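Local structure of polymerase X (Deinococcus radiodurans, 2W9M) at residues A[196-209]-A[232-246]. The protein probably catalyses template-directed DNA synthesis from deoxyribonucleoside triphosphates, as a family X DNA polymerase that also carries a zinc-binding PHP domain. Numbering follows the deposited sequence.
Sequences RAAELTVTGTPDDV and PVEIACAPAEARGAL
Strands 198-203 and 232-238 pair in parallel within the mixed sheet of the polymerase X region, away from the zinc sites. Leu-200 N bonds to Glu-234 O (3.0 Å), almost in line with the carbonyl. Ala-236 N returns a bond to Leu-200 O (3.3 Å, 171° at the hydrogen). The ladder weakens around Val-202, and Gly-204 N then bonds to Ala-238 O (2.9 Å). On one face Leu-200 CB meets Ile-235 CG1 (4.0 Å). Leu-200 also packs on helix 163-176. From helix 206-212, Val-209 CG1 touches Ile-235 CG2, and Pro-206 CD lies 4.0 Å from Cys-237 SG. Cys-237 SG also lies near a bound mercury ion. On the other face, Arg-196 NH2 forms a salt bridge with Glu-234 OE2 (2.5 Å), the guanidinium and carboxylate planes 70° apart. Glu-234 OE1 pairs with Arg-250. Arg-243 CG is anti to the backbone N (chi1 166°), and bends at chi2 and chi3 bring one guanidinium face over Thr-201 C and Val-202 N. Arg-243 NH2 donates to Ser-181 O. With an alanine here, Ser-181 O would probably lose this donor and the Thr-201 backbone its flat cover. This mixed sheet, with helices on both faces, is consistent with a family X polymerase palm.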
ATOM      1  N   ARG A 196     -16.094  -0.652  -0.841  1.00 31.49           N
ATOM      2  CA  ARG A 196     -17.307  -0.607  -0.025  1.00 42.13           C
ATOM      3  C   ARG A 196     -17.639  -1.953   0.611  1.00 37.44           C
ATOM      4  O   ARG A 196     -18.228  -2.008   1.691  1.00 35.41           O
ATOM      5  CB  ARG A 196     -18.500  -0.113  -0.845  1.00 46.98           C
ATOM      6  CG  ARG A 196     -18.769  -0.919  -2.107  1.00 68.48           C
ATOM      7  CD  ARG A 196     -19.927  -0.326  -2.910  1.00 64.37           C
ATOM      8  NE  ARG A 196     -21.160  -1.103  -2.800  1.00 67.91           N
ATOM      9  CZ  ARG A 196     -21.938  -1.140  -1.723  1.00 75.66           C
ATOM     10  NH1 ARG A 196     -21.616  -0.455  -0.633  1.00 79.60           N
ATOM     11  NH2 ARG A 196     -23.040  -1.874  -1.734  1.00 65.45           N
ATOM     12  N   ALA A 197     -17.266  -3.035  -0.062  1.00 33.77           N
ATOM     13  CA  ALA A 197     -17.533  -4.371   0.452  1.00 28.34           C
ATOM     14  C   ALA A 197     -16.774  -5.446  -0.314  1.00 30.63           C
ATOM     15  O   ALA A 197     -16.290  -5.211  -1.420  1.00 34.05           O
ATOM     16  CB  ALA A 197     -19.027  -4.660   0.407  1.00 28.49           C
ATOM     17  N   ALA A 198     -16.669  -6.628   0.285  1.00 32.32           N
ATOM     18  CA  ALA A 198     -16.182  -7.797  -0.432  1.00 32.81           C
ATOM     19  C   ALA A 198     -17.306  -8.300  -1.329  1.00 35.34           C
ATOM     20  O   ALA A 198     -18.228  -8.968  -0.864  1.00 34.96           O
ATOM     21  CB  ALA A 198     -15.750  -8.876   0.535  1.00 24.87           C
ATOM     22  N   GLU A 199     -17.234  -7.959  -2.611  1.00 24.15           N
ATOM     23  CA  GLU A 199     -18.274  -8.328  -3.561  1.00 35.26           C
ATOM     24  C   GLU A 199     -17.873  -9.534  -4.402  1.00 37.20           C
ATOM     25  O   GLU A 199     -16.752  -9.620  -4.906  1.00 37.11           O
ATOM     26  CB  GLU A 199     -18.622  -7.144  -4.462  1.00 41.87           C
ATOM     27  CG  GLU A 199     -19.444  -6.054  -3.777  1.00 44.48           C
ATOM     28  CD  GLU A 199     -19.425  -4.734  -4.538  1.00 67.07           C
ATOM     29  OE1 GLU A 199     -20.456  -4.389  -5.160  1.00 61.61           O
ATOM     30  OE2 GLU A 199     -18.377  -4.045  -4.521  1.00 50.99           O
ATOM     31  N   LEU A 200     -18.805 -10.463  -4.551  1.00 33.16           N
ATOM     32  CA  LEU A 200     -18.557 -11.703  -5.266  1.00 27.73           C
ATOM     33  C   LEU A 200     -19.708 -11.934  -6.237  1.00 29.04           C
ATOM     34  O   LEU A 200     -20.835 -11.496  -6.004  1.00 23.71           O
ATOM     35  CB  LEU A 200     -18.479 -12.862  -4.267  1.00 26.00           C
ATOM     36  CG  LEU A 200     -17.346 -13.883  -4.380  1.00 33.47           C
ATOM     37  CD1 LEU A 200     -16.018 -13.178  -4.571  1.00 35.29           C
ATOM     38  CD2 LEU A 200     -17.303 -14.768  -3.144  1.00 20.68           C
ATOM     39  N   THR A 201     -19.427 -12.613  -7.336  1.00 34.41           N
ATOM     40  CA  THR A 201     -20.481 -12.988  -8.263  1.00 29.02           C
ATOM     41  C   THR A 201     -20.511 -14.516  -8.378  1.00 32.95           C
ATOM     42  O   THR A 201     -19.493 -15.181  -8.194  1.00 39.42           O
ATOM     43  CB  THR A 201     -20.304 -12.289  -9.625  1.00 28.89           C
ATOM     44  OG1 THR A 201     -21.562 -11.761 -10.063  1.00 33.49           O
ATOM     45  CG2 THR A 201     -19.737 -13.243 -10.658  1.00 30.50           C
ATOM     46  N   VAL A 202     -21.681 -15.072  -8.664  1.00 35.65           N
ATOM     47  CA  VAL A 202     -21.897 -16.509  -8.518  1.00 22.40           C
ATOM     48  C   VAL A 202     -23.086 -16.969  -9.374  1.00 37.44           C
ATOM     49  O   VAL A 202     -24.053 -16.224  -9.538  1.00 32.52           O
ATOM     50  CB  VAL A 202     -22.161 -16.848  -7.031  1.00 35.74           C
ATOM     51  CG1 VAL A 202     -23.227 -17.920  -6.887  1.00 33.66           C
ATOM     52  CG2 VAL A 202     -20.866 -17.239  -6.323  1.00 38.01           C
ATOM     53  N   THR A 203     -23.013 -18.175  -9.937  1.00 30.56           N
ATOM     54  CA  THR A 203     -24.174 -18.756 -10.614  1.00 29.50           C
ATOM     55  C   THR A 203     -24.849 -19.785  -9.712  1.00 37.99           C
ATOM     56  O   THR A 203     -24.183 -20.603  -9.077  1.00 46.42           O
ATOM     57  CB  THR A 203     -23.830 -19.429 -11.959  1.00 30.72           C
ATOM     58  OG1 THR A 203     -23.390 -20.770 -11.727  1.00 45.13           O
ATOM     59  CG2 THR A 203     -22.755 -18.662 -12.705  1.00 30.85           C
ATOM     60  N   GLY A 204     -26.174 -19.742  -9.661  1.00 34.09           N
ATOM     61  CA  GLY A 204     -26.924 -20.607  -8.772  1.00 31.83           C
ATOM     62  C   GLY A 204     -28.006 -19.808  -8.079  1.00 38.77           C
ATOM     63  O   GLY A 204     -28.290 -18.681  -8.468  1.00 40.94           O
ATOM     64  N   THR A 205     -28.607 -20.388  -7.048  1.00 40.21           N
ATOM     65  CA  THR A 205     -29.699 -19.733  -6.339  1.00 42.23           C
ATOM     66  C   THR A 205     -29.279 -19.342  -4.920  1.00 44.96           C
ATOM     67  O   THR A 205     -28.330 -19.906  -4.372  1.00 44.72           O
ATOM     68  CB  THR A 205     -30.948 -20.642  -6.286  1.00 51.90           C
ATOM     69  OG1 THR A 205     -30.726 -21.719  -5.365  1.00 51.22           O
ATOM     70  CG2 THR A 205     -31.247 -21.210  -7.669  1.00 36.96           C
ATOM     71  N   PRO A 206     -29.987 -18.368  -4.324  1.00 44.36           N
ATOM     72  CA  PRO A 206     -29.675 -17.903  -2.964  1.00 42.64           C
ATOM     73  C   PRO A 206     -29.635 -19.037  -1.937  1.00 53.29           C
ATOM     74  O   PRO A 206     -29.076 -18.864  -0.853  1.00 53.78           O
ATOM     75  CB  PRO A 206     -30.827 -16.943  -2.652  1.00 48.19           C
ATOM     76  CG  PRO A 206     -31.279 -16.453  -3.990  1.00 28.64           C
ATOM     77  CD  PRO A 206     -31.093 -17.607  -4.932  1.00 35.78           C
ATOM     78  N   ASP A 207     -30.226 -20.180  -2.271  1.00 59.74           N
ATOM     79  CA  ASP A 207     -30.192 -21.346  -1.394  1.00 52.37           C
ATOM     80  C   ASP A 207     -28.875 -22.100  -1.562  1.00 54.27           C
ATOM     81  O   ASP A 207     -28.333 -22.644  -0.601  1.00 56.65           O
ATOM     82  CB  ASP A 207     -31.371 -22.272  -1.694  1.00 60.35           C
ATOM     83  CG  ASP A 207     -32.708 -21.594  -1.488  1.00 81.69           C
ATOM     84  OD1 ASP A 207     -32.986 -21.162  -0.348  1.00 61.38           O
ATOM     85  OD2 ASP A 207     -33.482 -21.497  -2.466  1.00 90.26           O
ATOM     86  N   ASP A 208     -28.370 -22.137  -2.791  1.00 51.14           N
ATOM     87  CA  ASP A 208     -27.072 -22.736  -3.070  1.00 46.28           C
ATOM     88  C   ASP A 208     -25.998 -22.036  -2.245  1.00 57.12           C
ATOM     89  O   ASP A 208     -25.148 -22.683  -1.632  1.00 59.27           O
ATOM     90  CB  ASP A 208     -26.741 -22.622  -4.560  1.00 40.28           C
ATOM     91  CG  ASP A 208     -27.692 -23.419  -5.435  1.00 61.52           C
ATOM     92  OD1 ASP A 208     -28.092 -24.527  -5.015  1.00 60.12           O
ATOM     93  OD2 ASP A 208     -28.032 -22.942  -6.543  1.00 54.10           O
ATOM     94  N   VAL A 209     -26.053 -20.706  -2.233  1.00 47.40           N
ATOM     95  CA  VAL A 209     -25.105 -19.886  -1.491  1.00 38.28           C
ATOM     96  C   VAL A 209     -25.335 -20.010   0.010  1.00 48.92           C
ATOM     97  O   VAL A 209     -24.389 -20.057   0.796  1.00 52.95           O
ATOM     98  CB  VAL A 209     -25.239 -18.399  -1.882  1.00 38.08           C
ATOM     99  CG1 VAL A 209     -24.367 -17.529  -0.988  1.00 38.62           C
ATOM    100  CG2 VAL A 209     -24.886 -18.201  -3.349  1.00 40.43           C
ATOM    101  N   PRO A 232     -17.842  -6.024   5.316  1.00 30.60           N
ATOM    102  CA  PRO A 232     -19.149  -6.177   4.662  1.00 30.05           C
ATOM    103  C   PRO A 232     -19.049  -7.054   3.412  1.00 37.73           C
ATOM    104  O   PRO A 232     -18.085  -6.945   2.647  1.00 27.44           O
ATOM    105  CB  PRO A 232     -19.519  -4.744   4.272  1.00 27.94           C
ATOM    106  CG  PRO A 232     -18.731  -3.881   5.201  1.00 36.71           C
ATOM    107  CD  PRO A 232     -17.447  -4.611   5.438  1.00 28.12           C
ATOM    108  N   VAL A 233     -20.040  -7.917   3.214  1.00 33.44           N
ATOM    109  CA  VAL A 233     -20.014  -8.876   2.121  1.00 28.50           C
ATOM    110  C   VAL A 233     -21.294  -8.826   1.301  1.00 30.95           C
ATOM    111  O   VAL A 233     -22.385  -8.721   1.853  1.00 37.15           O
ATOM    112  CB  VAL A 233     -19.828 -10.310   2.647  1.00 28.69           C
ATOM    113  CG1 VAL A 233     -20.153 -11.322   1.566  1.00 27.92           C
ATOM    114  CG2 VAL A 233     -18.412 -10.508   3.156  1.00 38.79           C
ATOM    115  N   GLU A 234     -21.150  -8.898  -0.018  1.00 24.86           N
ATOM    116  CA  GLU A 234     -22.298  -8.987  -0.912  1.00 40.06           C
ATOM    117  C   GLU A 234     -22.065 -10.055  -1.963  1.00 37.87           C
ATOM    118  O   GLU A 234     -21.043 -10.056  -2.646  1.00 34.23           O
ATOM    119  CB  GLU A 234     -22.570  -7.649  -1.597  1.00 39.15           C
ATOM    120  CG  GLU A 234     -23.113  -6.578  -0.674  1.00 51.84           C
ATOM    121  CD  GLU A 234     -23.421  -5.289  -1.405  1.00 63.00           C
ATOM    122  OE1 GLU A 234     -24.019  -5.349  -2.501  1.00 66.72           O
ATOM    123  OE2 GLU A 234     -23.065  -4.215  -0.878  1.00 63.67           O
ATOM    124  N   ILE A 235     -23.021 -10.965  -2.086  1.00 34.64           N
ATOM    125  CA  ILE A 235     -22.932 -12.027  -3.070  1.00 34.17           C
ATOM    126  C   ILE A 235     -24.179 -11.982  -3.929  1.00 30.12           C
ATOM    127  O   ILE A 235     -25.295 -12.053  -3.421  1.00 39.25           O
ATOM    128  CB  ILE A 235     -22.777 -13.408  -2.397  1.00 36.78           C
ATOM    129  CG1 ILE A 235     -21.464 -13.457  -1.606  1.00 29.24           C
ATOM    130  CG2 ILE A 235     -22.832 -14.524  -3.431  1.00 23.13           C
ATOM    131  CD1 ILE A 235     -21.208 -14.771  -0.908  1.00 25.91           C
ATOM    132  N   ALA A 236     -23.985 -11.818  -5.231  1.00 27.79           N
ATOM    133  CA  ALA A 236     -25.096 -11.786  -6.167  1.00 27.73           C
ATOM    134  C   ALA A 236     -25.027 -13.020  -7.046  1.00 27.67           C
ATOM    135  O   ALA A 236     -23.960 -13.368  -7.549  1.00 34.64           O
ATOM    136  CB  ALA A 236     -25.052 -10.523  -7.011  1.00 30.38           C
ATOM    137  N   CYS A 237     -26.163 -13.682  -7.226  1.00 34.35           N
ATOM    138  CA  CYS A 237     -26.209 -14.895  -8.029  1.00 32.02           C
ATOM    139  C   CYS A 237     -27.188 -14.788  -9.198  1.00 36.77           C
ATOM    140  O   CYS A 237     -28.001 -13.866  -9.260  1.00 35.98           O
ATOM    141  CB  CYS A 237     -26.534 -16.104  -7.154  1.00 39.93           C
ATOM    142  SG  CYS A 237     -27.613 -15.730  -5.753  1.00 55.70           S
ATOM    143  N   ALA A 238     -27.094 -15.741 -10.122  1.00 42.09           N
ATOM    144  CA  ALA A 238     -27.901 -15.741 -11.335  1.00 33.21           C
ATOM    145  C   ALA A 238     -27.868 -17.124 -11.976  1.00 41.12           C
ATOM    146  O   ALA A 238     -26.953 -17.907 -11.716  1.00 35.57           O
ATOM    147  CB  ALA A 238     -27.378 -14.698 -12.311  1.00 30.92           C
ATOM    148  N   PRO A 239     -28.873 -17.435 -12.805  1.00 42.59           N
ATOM    149  CA  PRO A 239     -28.851 -18.670 -13.594  1.00 29.93           C
ATOM    150  C   PRO A 239     -27.688 -18.631 -14.570  1.00 30.44           C
ATOM    151  O   PRO A 239     -27.273 -17.544 -14.962  1.00 43.80           O
ATOM    152  CB  PRO A 239     -30.171 -18.616 -14.367  1.00 43.55           C
ATOM    153  CG  PRO A 239     -31.042 -17.691 -13.587  1.00 43.10           C
ATOM    154  CD  PRO A 239     -30.122 -16.678 -12.991  1.00 44.01           C
ATOM    155  N   ALA A 240     -27.174 -19.793 -14.960  1.00 29.92           N
ATOM    156  CA  ALA A 240     -26.024 -19.854 -15.857  1.00 36.40           C
ATOM    157  C   ALA A 240     -26.203 -18.983 -17.099  1.00 31.30           C
ATOM    158  O   ALA A 240     -25.234 -18.443 -17.627  1.00 45.78           O
ATOM    159  CB  ALA A 240     -25.738 -21.292 -16.250  1.00 27.11           C
ATOM    160  N   GLU A 241     -27.442 -18.849 -17.558  1.00 35.12           N
ATOM    161  CA  GLU A 241     -27.731 -18.125 -18.797  1.00 54.43           C
ATOM    162  C   GLU A 241     -27.772 -16.611 -18.614  1.00 53.14           C
ATOM    163  O   GLU A 241     -27.785 -15.858 -19.591  1.00 44.83           O
ATOM    164  CB  GLU A 241     -29.052 -18.599 -19.402  1.00 57.49           C
ATOM    165  CG  GLU A 241     -29.061 -20.065 -19.790  1.00 75.65           C
ATOM    166  CD  GLU A 241     -27.902 -20.435 -20.694  1.00 84.39           C
ATOM    167  OE1 GLU A 241     -27.686 -19.742 -21.714  1.00 85.48           O
ATOM    168  OE2 GLU A 241     -27.207 -21.423 -20.380  1.00 76.38           O
ATOM    169  N   ALA A 242     -27.805 -16.167 -17.362  1.00 47.14           N
ATOM    170  CA  ALA A 242     -27.865 -14.740 -17.064  1.00 36.71           C
ATOM    171  C   ALA A 242     -26.557 -14.231 -16.475  1.00 33.90           C
ATOM    172  O   ALA A 242     -26.349 -13.021 -16.373  1.00 29.42           O
ATOM    173  CB  ALA A 242     -29.018 -14.441 -16.122  1.00 35.19           C
ATOM    174  N   ARG A 243     -25.676 -15.158 -16.102  1.00 32.30           N
ATOM    175  CA  ARG A 243     -24.425 -14.805 -15.434  1.00 27.76           C
ATOM    176  C   ARG A 243     -23.696 -13.650 -16.116  1.00 33.59           C
ATOM    177  O   ARG A 243     -23.246 -12.721 -15.449  1.00 33.47           O
ATOM    178  CB  ARG A 243     -23.501 -16.020 -15.307  1.00 28.57           C
ATOM    179  CG  ARG A 243     -22.070 -15.654 -14.922  1.00 39.39           C
ATOM    180  CD  ARG A 243     -22.000 -14.991 -13.547  1.00 26.45           C
ATOM    181  NE  ARG A 243     -21.779 -15.986 -12.511  1.00 33.31           N
ATOM    182  CZ  ARG A 243     -20.592 -16.265 -11.985  1.00 32.39           C
ATOM    183  NH1 ARG A 243     -19.505 -15.608 -12.377  1.00 42.77           N
ATOM    184  NH2 ARG A 243     -20.491 -17.201 -11.061  1.00 42.38           N
ATOM    185  N   GLY A 244     -23.589 -13.704 -17.440  1.00 42.52           N
ATOM    186  CA  GLY A 244     -22.905 -12.662 -18.187  1.00 36.03           C
ATOM    187  C   GLY A 244     -23.438 -11.269 -17.914  1.00 34.00           C
ATOM    188  O   GLY A 244     -22.667 -10.317 -17.824  1.00 37.60           O
ATOM    189  N   ALA A 245     -24.760 -11.150 -17.782  1.00 36.20           N
ATOM    190  CA  ALA A 245     -25.406  -9.860 -17.540  1.00 35.57           C
ATOM    191  C   ALA A 245     -25.222  -9.427 -16.094  1.00 38.32           C
ATOM    192  O   ALA A 245     -25.003  -8.249 -15.810  1.00 33.72           O
ATOM    193  CB  ALA A 245     -26.889  -9.929 -17.880  1.00 28.14           C
ATOM    194  N   LEU A 246     -25.328 -10.388 -15.182  1.00 38.58           N
ATOM    195  CA  LEU A 246     -25.082 -10.145 -13.769  1.00 32.38           C
ATOM    196  C   LEU A 246     -23.671  -9.594 -13.572  1.00 36.21           C
ATOM    197  O   LEU A 246     -23.457  -8.678 -12.783  1.00 30.36           O
ATOM    198  CB  LEU A 246     -25.254 -11.439 -12.974  1.00 30.64           C
ATOM    199  CG  LEU A 246     -25.066 -11.347 -11.459  1.00 37.43           C
ATOM    200  CD1 LEU A 246     -26.259 -10.652 -10.824  1.00 35.15           C
ATOM    201  CD2 LEU A 246     -24.870 -12.729 -10.857  1.00 32.22           C
TER